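Local coordinates for protein mRNA export factor MEX67 (Candida albicans, PDB 1Q40) that probably serves in the export of mRNA from the nucleus, its NTF2-like middle domain being the part studied here, at residues R32-M36 with I100-F104; I37-S43 with M197-D202; L131-T137 with R185-P191. All coordinates share one frame; numbering follows the deposited sequence.

In the fold
All three contacts lie in one NTF2-like domain, a cone-like fold in which helices pack against a strongly curved sheet. Interactions 2 and 3 share the sheet: their centres are about 10 Å apart, strands 181-190 and 198-208 are neighbours, and Ala200 N lies 2.9 Å from Val188 O. Interaction 1 sits about 11 Å, centre to centre, from interaction 2, and the two abut where Phe104 CZ comes within 3.5 Å of Tyr39 OH. Interactions 1 and 3 are about 18 Å apart at their centres, yet Phe104 CE1 reaches Arg185 NH1 at 3.7 Å. Phe104, Tyr39, Asp202 and Arg185 thus gather where the three contacts converge, Arg185 of interaction 3 forming a salt bridge with Asp202 of interaction 2.

Interaction 1 of 3, residues R32-M36 with I100-F104; sequences RSELM and IYKSF
Met36, a selenomethionine, sets its bent side chain against both Tyr101 and Phe104, giving a Met-aromatic contact with each ring at the place where a 3-10 turn meets helix 96-105 of the NTF2-like fold. The chain bends at chi2 and chi3, which brings the methyl CE back to the helix, 3.8 Å from Ile100 CG2. Met36 SE stands 3.7 Å from Phe104 CD2, and it approaches both rings obliquely. Its CG meets Tyr101 CD1 at 4.0 Å, and here the two side chains run nearly at right angles.

Tyr101 leans back over the turn: its CE1 comes 3.8 Å from Ser33 CA, the ring being met obliquely, while the hydroxyl end passes Ser33 CB. The serine hydroxyl itself is engaged by Asn31. Phe104 is held from further directions as well, since Trp28 and Phe45 each meet its ring edge to face, while Leu35 on the same turn packs against Leu27 and Trp28 of helix 14-29.

Arg32 closes the other end of the contact. Its chain is extended from CG to NE and passes Phe104 CB with CD at 4.1 Å, the guanidinium and phenyl planes being 73° apart. The guanidinium is tied to several carbonyls: NE to Trp28 O, NH2 to Pro108 O, and NH1 to Leu107 O, and it also makes a cation-pi contact with Trp28. Across the contact, NH1 donates to Phe104 O over 3.0 Å, a bent bond with an N-H...O angle of 139°, and the oxygen lies 18° out of the guanidinium plane.

Interaction 2 of 3, residues I37-S43 with M197-D202; sequences ILYQNES and MIVASD
Tyr39 OH donates to Asp202 OD2 at 2.5 Å, a short bond that uses the anti lone pair of the carboxylate oxygen. Ring and carboxylate are nearly coplanar, 13° apart, and the bond lies at the ring edge. The same OD2 is paired with Arg185 in a salt bridge, and the phenol oxygen is also bonded to Tyr24 OH; the nearby arginine probably helps to keep the buried Asp202 ionised.

Along the backbone, Val199 N gives its hydrogen to Leu38 O at 2.8 Å, and Ile198 CA adds a CA-H...O contact to that carbonyl. Ser43 works in both directions: OG donates to Val199 O over 2.6 Å and accepts from Gln40 N at 3.0 Å, almost straight at 173°. Its chi1 of -67° sets OG beside its own backbone N, within reach of both. The Gln40 N bond, with Ser43 N donating back to Gln40 O, closes a type I beta turn, while the bond to Val199 O ties it to the strand. A water bridges Glu42 O and Ala200 O by donating to each at 2.8 Å.

Val199 CB lies over one face of the Tyr39 ring in a CH-pi contact, 4.2 Å from the centroid, and Ile198 CD1 touches Gln40 CG at 3.5 Å. In the NTF2-like fold this loop comes against the start of strand 198-208; Phe20 and Tyr24 of helix 14-29 touch Leu38, Ile100 of helix 96-105 packs on Tyr39 and Ser43, and strand 181-190 borders Ile198 and Val199.

Interaction 3 of 3, residues L131-T137 with R185-P191; sequences LNGIMIT and RTFVVIP
Ile136 and Phe187 pair through two backbone bonds in an antiparallel ladder of the curved NTF2-like sheet, where strands 134-137 and 185-190 run at 163° to each other. Phe187 N reaches Ile136 O at 2.8 Å, and the return bond, Ile136 N to Phe187 O, is 2.9 Å long. In the next hydrogen-bonded pair, Ile134 N to Val189 O and Val189 N to Ile134 O are both 3.0 Å. CA-H...O contacts occupy the spaces between, as from Thr186 CA to Ile136 O.

On the face bearing Ile136 and Phe187 the packing is dense. Ile136 CD1 meets Val189 CG2 at 3.9 Å, while helix 14-29 covers this face with Ala17 and Ile21 on Ile136, and Phe20 and Tyr24 edge to face with Phe187. On the other face the selenium of Met135 (selenomethionine), its chain bent at chi2 and chi3, touches Val188 CG2, with SE also at 3.9 Å, and an apolar side chain of the other protein chain packs on Met135. Thr137 OG1 and Thr186 OG1 lie 2.9 Å apart there, and Thr186 OG1 bonds to a polar side chain of that second chain.

Toward Leu131 and Asn132 the contact thins out at the solvent-exposed end, where Pro191 CD merely abuts Leu131 O at 3.4 Å. Cohesion therefore comes from four backbone bonds, three of them nearly straight, and the hydrocarbon on the helix side, whereas the opposite face is mixed: threonine hydroxyls beside the apolar Met135-Val188 pair, facing the partner chain.

Interaction 1 of 3, residues R32-M36 with I100-F104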
# COMPACT_ATOMS: atom_id res chain seq x y z
N ARG B 32 -9.57 21.51 -6.02
CA ARG B 32 -10.05 20.31 -5.33
C ARG B 32 -11.54 20.32 -4.99
O ARG B 32 -12.13 19.26 -4.80
CB ARG B 32 -9.23 20.07 -4.06
CG ARG B 32 -7.84 19.55 -4.37
CD ARG B 32 -6.90 19.49 -3.19
NE ARG B 32 -5.55 19.18 -3.64
CZ ARG B 32 -4.46 19.28 -2.89
NH1 ARG B 32 -4.53 19.67 -1.63
NH2 ARG B 32 -3.27 18.98 -3.43
N SER B 33 -12.15 21.50 -4.92
CA SER B 33 -13.60 21.57 -4.70
C SER B 33 -14.38 20.91 -5.84
O SER B 33 -15.48 20.41 -5.62
CB SER B 33 -14.05 23.03 -4.51
OG SER B 33 -13.71 23.83 -5.62
N GLU B 34 -13.81 20.90 -7.04
CA GLU B 34 -14.45 20.32 -8.21
C GLU B 34 -14.52 18.79 -8.19
O GLU B 34 -15.29 18.18 -8.95
CB GLU B 34 -13.75 20.79 -9.49
CG GLU B 34 -13.86 22.29 -9.74
CD GLU B 34 -13.63 22.67 -11.19
OE1 GLU B 34 -12.61 23.34 -11.48
OE2 GLU B 34 -14.47 22.31 -12.05
N LEU B 35 -13.72 18.17 -7.32
CA LEU B 35 -13.72 16.72 -7.14
C LEU B 35 -14.83 16.21 -6.24
O LEU B 35 -15.12 15.02 -6.25
CB LEU B 35 -12.38 16.26 -6.55
CG LEU B 35 -11.15 16.49 -7.44
CD1 LEU B 35 -9.87 16.43 -6.61
CD2 LEU B 35 -11.13 15.49 -8.59
N MSE B 36 -15.46 17.10 -5.47
CA MSE B 36 -16.35 16.68 -4.38
C MSE B 36 -17.66 16.03 -4.82
O MSE B 36 -18.29 15.36 -4.02
CB MSE B 36 -16.63 17.85 -3.42
CG MSE B 36 -15.37 18.43 -2.79
SE MSE B 36 -14.06 17.05 -2.19
CE MSE B 36 -15.29 15.96 -1.16
N ILE B 100 -14.27 15.33 4.10
CA ILE B 100 -13.27 14.96 3.10
C ILE B 100 -12.69 16.21 2.44
O ILE B 100 -11.48 16.31 2.27
CB ILE B 100 -13.87 13.98 2.05
CG1 ILE B 100 -14.17 12.61 2.72
CG2 ILE B 100 -12.93 13.81 0.86
CD1 ILE B 100 -14.94 11.62 1.85
N TYR B 101 -13.55 17.16 2.08
CA TYR B 101 -13.09 18.42 1.51
C TYR B 101 -12.15 19.15 2.49
O TYR B 101 -11.11 19.65 2.09
CB TYR B 101 -14.26 19.33 1.14
CG TYR B 101 -13.81 20.65 0.55
CD1 TYR B 101 -12.97 20.68 -0.56
CD2 TYR B 101 -14.17 21.86 1.13
CE1 TYR B 101 -12.53 21.89 -1.09
CE2 TYR B 101 -13.75 23.07 0.60
CZ TYR B 101 -12.93 23.08 -0.51
OH TYR B 101 -12.50 24.27 -1.03
N LYS B 102 -12.50 19.16 3.77
CA LYS B 102 -11.63 19.77 4.78
C LYS B 102 -10.25 19.07 4.87
O LYS B 102 -9.23 19.74 5.00
CB LYS B 102 -12.33 19.81 6.15
CG LYS B 102 -13.46 20.83 6.22
CD LYS B 102 -14.19 20.85 7.57
CE LYS B 102 -15.49 21.64 7.46
NZ LYS B 102 -16.24 21.85 8.74
N SER B 103 -10.21 17.75 4.74
CA SER B 103 -8.93 17.04 4.70
C SER B 103 -8.12 17.45 3.47
O SER B 103 -6.91 17.66 3.57
CB SER B 103 -9.11 15.52 4.67
OG SER B 103 -9.71 15.08 5.86
N PHE B 104 -8.78 17.57 2.33
CA PHE B 104 -8.13 17.95 1.08
C PHE B 104 -7.52 19.35 1.17
O PHE B 104 -6.46 19.59 0.60
CB PHE B 104 -9.11 17.90 -0.10
CG PHE B 104 -9.54 16.50 -0.55
CD1 PHE B 104 -9.00 15.34 0.00
CD2 PHE B 104 -10.52 16.37 -1.53
CE1 PHE B 104 -9.42 14.07 -0.44
CE2 PHE B 104 -10.95 15.11 -1.96
CZ PHE B 104 -10.39 13.95 -1.42

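Interaction 2 of 3, residues I37-S43 with M197-D202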
# COMPACT_ATOMS: atom_id res chain seq x y z
N ILE B 37 -18.04 16.21 -6.08
CA ILE B 37 -19.16 15.47 -6.66
C ILE B 37 -18.93 13.94 -6.64
O ILE B 37 -19.89 13.17 -6.55
CB ILE B 37 -19.45 15.99 -8.11
CG1 ILE B 37 -20.80 15.47 -8.62
CG2 ILE B 37 -18.34 15.60 -9.07
CD1 ILE B 37 -22.03 16.10 -7.94
N LEU B 38 -17.67 13.51 -6.71
CA LEU B 38 -17.33 12.08 -6.67
C LEU B 38 -17.63 11.42 -5.32
O LEU B 38 -17.74 10.21 -5.24
CB LEU B 38 -15.85 11.86 -6.99
CG LEU B 38 -15.36 12.28 -8.36
CD1 LEU B 38 -13.84 12.23 -8.40
CD2 LEU B 38 -15.96 11.40 -9.44
N TYR B 39 -17.76 12.21 -4.27
CA TYR B 39 -17.91 11.67 -2.93
C TYR B 39 -19.34 11.86 -2.43
O TYR B 39 -19.97 12.86 -2.74
CB TYR B 39 -16.89 12.32 -2.00
CG TYR B 39 -15.45 12.08 -2.42
CD1 TYR B 39 -14.71 11.02 -1.88
CD2 TYR B 39 -14.83 12.90 -3.36
CE1 TYR B 39 -13.40 10.79 -2.26
CE2 TYR B 39 -13.52 12.68 -3.75
CZ TYR B 39 -12.80 11.62 -3.20
OH TYR B 39 -11.50 11.40 -3.58
N GLN B 40 -19.84 10.87 -1.69
CA GLN B 40 -21.17 10.91 -1.11
C GLN B 40 -21.10 10.79 0.42
O GLN B 40 -20.01 10.80 0.99
CB GLN B 40 -22.03 9.79 -1.70
CG GLN B 40 -22.12 9.82 -3.22
CD GLN B 40 -23.03 10.93 -3.74
OE1 GLN B 40 -22.73 12.12 -3.57
NE2 GLN B 40 -24.13 10.54 -4.38
N ASN B 41 -22.26 10.68 1.07
CA ASN B 41 -22.34 10.67 2.55
C ASN B 41 -21.54 9.55 3.22
O ASN B 41 -20.91 9.78 4.25
CB ASN B 41 -23.80 10.59 3.02
CG ASN B 41 -24.53 11.89 2.85
OD1 ASN B 41 -23.93 12.95 2.76
ND2 ASN B 41 -25.86 11.82 2.81
N GLU B 42 -21.57 8.36 2.63
CA GLU B 42 -20.90 7.18 3.18
C GLU B 42 -19.43 7.03 2.73
O GLU B 42 -18.73 6.14 3.20
CB GLU B 42 -21.69 5.91 2.83
CG GLU B 42 -23.02 5.77 3.56
CD GLU B 42 -23.63 4.37 3.42
OE1 GLU B 42 -23.39 3.68 2.39
OE2 GLU B 42 -24.37 3.95 4.34
N SER B 43 -18.98 7.90 1.83
CA SER B 43 -17.62 7.83 1.29
C SER B 43 -16.57 8.11 2.37
O SER B 43 -16.82 8.87 3.31
CB SER B 43 -17.43 8.83 0.14
OG SER B 43 -18.22 8.46 -0.98
N MSE B 197 -20.00 8.12 -11.38
CA MSE B 197 -18.92 7.44 -10.64
C MSE B 197 -18.85 8.00 -9.22
O MSE B 197 -18.82 9.22 -9.03
CB MSE B 197 -17.57 7.61 -11.35
CG MSE B 197 -17.37 6.68 -12.54
SE MSE B 197 -15.60 6.78 -13.36
CE MSE B 197 -15.73 8.53 -14.20
N ILE B 198 -18.84 7.11 -8.24
CA ILE B 198 -18.74 7.48 -6.83
C ILE B 198 -17.51 6.82 -6.21
O ILE B 198 -17.36 5.60 -6.27
CB ILE B 198 -20.02 7.04 -6.08
CG1 ILE B 198 -21.25 7.77 -6.62
CG2 ILE B 198 -19.87 7.24 -4.57
CD1 ILE B 198 -21.18 9.30 -6.55
N VAL B 199 -16.62 7.62 -5.63
CA VAL B 199 -15.51 7.11 -4.84
C VAL B 199 -16.04 6.71 -3.46
O VAL B 199 -16.40 7.56 -2.64
CB VAL B 199 -14.36 8.14 -4.70
CG1 VAL B 199 -13.21 7.58 -3.87
CG2 VAL B 199 -13.86 8.57 -6.08
N ALA B 200 -16.10 5.40 -3.23
CA ALA B 200 -16.53 4.83 -1.95
C ALA B 200 -15.45 4.93 -0.88
O ALA B 200 -15.75 5.14 0.29
CB ALA B 200 -16.93 3.38 -2.13
N SER B 201 -14.20 4.72 -1.30
CA SER B 201 -13.04 4.68 -0.41
C SER B 201 -11.84 5.27 -1.14
O SER B 201 -11.67 5.06 -2.33
CB SER B 201 -12.73 3.23 0.02
OG SER B 201 -11.47 3.14 0.68
N ASP B 202 -10.99 5.97 -0.39
CA ASP B 202 -9.87 6.72 -0.94
C ASP B 202 -8.79 6.77 0.14
O ASP B 202 -9.01 7.41 1.18
CB ASP B 202 -10.37 8.11 -1.30
CG ASP B 202 -9.34 8.97 -2.00
OD1 ASP B 202 -8.14 8.63 -2.05
OD2 ASP B 202 -9.67 10.06 -2.52
O HOH W 1 -17.30 3.89 2.28

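Interaction 3 of 3, residues L131-T137 with R185-P191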
# COMPACT_ATOMS: atom_id res chain seq x y z
N LEU B 131 -20.71 -4.92 -5.32
CA LEU B 131 -21.19 -3.61 -5.77
C LEU B 131 -20.74 -3.20 -7.18
O LEU B 131 -20.78 -2.02 -7.52
CB LEU B 131 -20.78 -2.52 -4.76
CG LEU B 131 -21.12 -2.74 -3.28
CD1 LEU B 131 -20.74 -1.51 -2.47
CD2 LEU B 131 -22.59 -3.08 -3.09
N ASN B 132 -20.34 -4.17 -8.00
CA ASN B 132 -19.84 -3.90 -9.34
C ASN B 132 -18.81 -2.76 -9.39
O ASN B 132 -18.82 -1.93 -10.31
CB ASN B 132 -21.01 -3.64 -10.30
CG ASN B 132 -20.98 -4.55 -11.52
OD1 ASN B 132 -20.74 -4.09 -12.64
ND2 ASN B 132 -21.22 -5.84 -11.31
N GLY B 133 -17.92 -2.72 -8.41
CA GLY B 133 -16.91 -1.69 -8.32
C GLY B 133 -15.58 -2.11 -8.92
O GLY B 133 -15.38 -3.28 -9.26
N ILE B 134 -14.69 -1.14 -9.09
CA ILE B 134 -13.31 -1.41 -9.49
C ILE B 134 -12.35 -0.75 -8.50
O ILE B 134 -12.68 0.25 -7.88
CB ILE B 134 -13.03 -0.95 -10.95
CG1 ILE B 134 -13.13 0.56 -11.11
CG2 ILE B 134 -14.00 -1.64 -11.94
CD1 ILE B 134 -12.43 1.06 -12.34
N MSE B 135 -11.18 -1.36 -8.36
CA MSE B 135 -10.08 -0.85 -7.54
C MSE B 135 -9.08 -0.21 -8.46
O MSE B 135 -8.67 -0.83 -9.43
CB MSE B 135 -9.38 -1.99 -6.82
CG MSE B 135 -10.23 -2.78 -5.87
SE MSE B 135 -9.82 -2.30 -4.04
CE MSE B 135 -8.32 -3.28 -3.70
N ILE B 136 -8.68 1.02 -8.16
CA ILE B 136 -7.61 1.70 -8.88
C ILE B 136 -6.53 2.13 -7.89
O ILE B 136 -6.81 2.89 -6.97
CB ILE B 136 -8.15 2.94 -9.62
CG1 ILE B 136 -9.34 2.59 -10.53
CG2 ILE B 136 -7.03 3.59 -10.43
CD1 ILE B 136 -10.14 3.79 -10.99
N THR B 137 -5.31 1.64 -8.09
CA THR B 137 -4.17 2.05 -7.28
C THR B 137 -3.09 2.70 -8.15
O THR B 137 -2.63 2.12 -9.13
CB THR B 137 -3.61 0.85 -6.51
OG1 THR B 137 -4.58 0.44 -5.53
CG2 THR B 137 -2.41 1.22 -5.66
N ARG B 185 -1.90 5.77 -3.95
CA ARG B 185 -3.27 6.14 -3.69
C ARG B 185 -4.23 5.10 -4.27
O ARG B 185 -4.12 4.75 -5.45
CB ARG B 185 -3.56 7.51 -4.30
CG ARG B 185 -4.81 8.17 -3.75
CD ARG B 185 -4.95 9.64 -4.12
NE ARG B 185 -6.09 10.23 -3.43
CZ ARG B 185 -6.34 11.53 -3.34
NH1 ARG B 185 -7.42 11.94 -2.69
NH2 ARG B 185 -5.53 12.42 -3.88
N THR B 186 -5.17 4.65 -3.45
CA THR B 186 -6.13 3.60 -3.80
C THR B 186 -7.55 4.14 -3.73
O THR B 186 -7.97 4.70 -2.72
CB THR B 186 -5.97 2.41 -2.82
OG1 THR B 186 -4.69 1.82 -3.00
CG2 THR B 186 -6.95 1.28 -3.15
N PHE B 187 -8.28 3.97 -4.83
CA PHE B 187 -9.68 4.34 -4.95
C PHE B 187 -10.53 3.06 -5.11
O PHE B 187 -10.16 2.18 -5.89
CB PHE B 187 -9.91 5.21 -6.19
CG PHE B 187 -9.10 6.48 -6.22
CD1 PHE B 187 -9.62 7.66 -5.72
CD2 PHE B 187 -7.85 6.51 -6.81
CE1 PHE B 187 -8.90 8.85 -5.78
CE2 PHE B 187 -7.11 7.69 -6.88
CZ PHE B 187 -7.64 8.86 -6.37
N VAL B 188 -11.64 2.95 -4.40
CA VAL B 188 -12.71 2.02 -4.77
C VAL B 188 -13.79 2.86 -5.43
O VAL B 188 -14.37 3.73 -4.79
CB VAL B 188 -13.29 1.28 -3.55
CG1 VAL B 188 -14.42 0.34 -3.98
CG2 VAL B 188 -12.21 0.51 -2.82
N VAL B 189 -14.03 2.62 -6.72
CA VAL B 189 -15.00 3.39 -7.49
C VAL B 189 -16.22 2.52 -7.83
O VAL B 189 -16.06 1.38 -8.28
CB VAL B 189 -14.37 3.94 -8.79
CG1 VAL B 189 -15.30 4.93 -9.49
CG2 VAL B 189 -13.01 4.59 -8.50
N ILE B 190 -17.42 3.05 -7.61
CA ILE B 190 -18.67 2.31 -7.82
C ILE B 190 -19.63 3.07 -8.76
O ILE B 190 -19.46 4.27 -8.99
CB ILE B 190 -19.34 1.99 -6.46
CG1 ILE B 190 -19.73 3.27 -5.71
CG2 ILE B 190 -18.42 1.14 -5.59
CD1 ILE B 190 -20.53 3.03 -4.44
N PRO B 191 -20.61 2.38 -9.34
CA PRO B 191 -21.64 3.04 -10.17
C PRO B 191 -22.48 4.09 -9.43
O PRO B 191 -22.66 5.20 -9.95
CB PRO B 191 -22.52 1.88 -10.64
CG PRO B 191 -21.68 0.67 -10.50
CD PRO B 191 -20.81 0.92 -9.30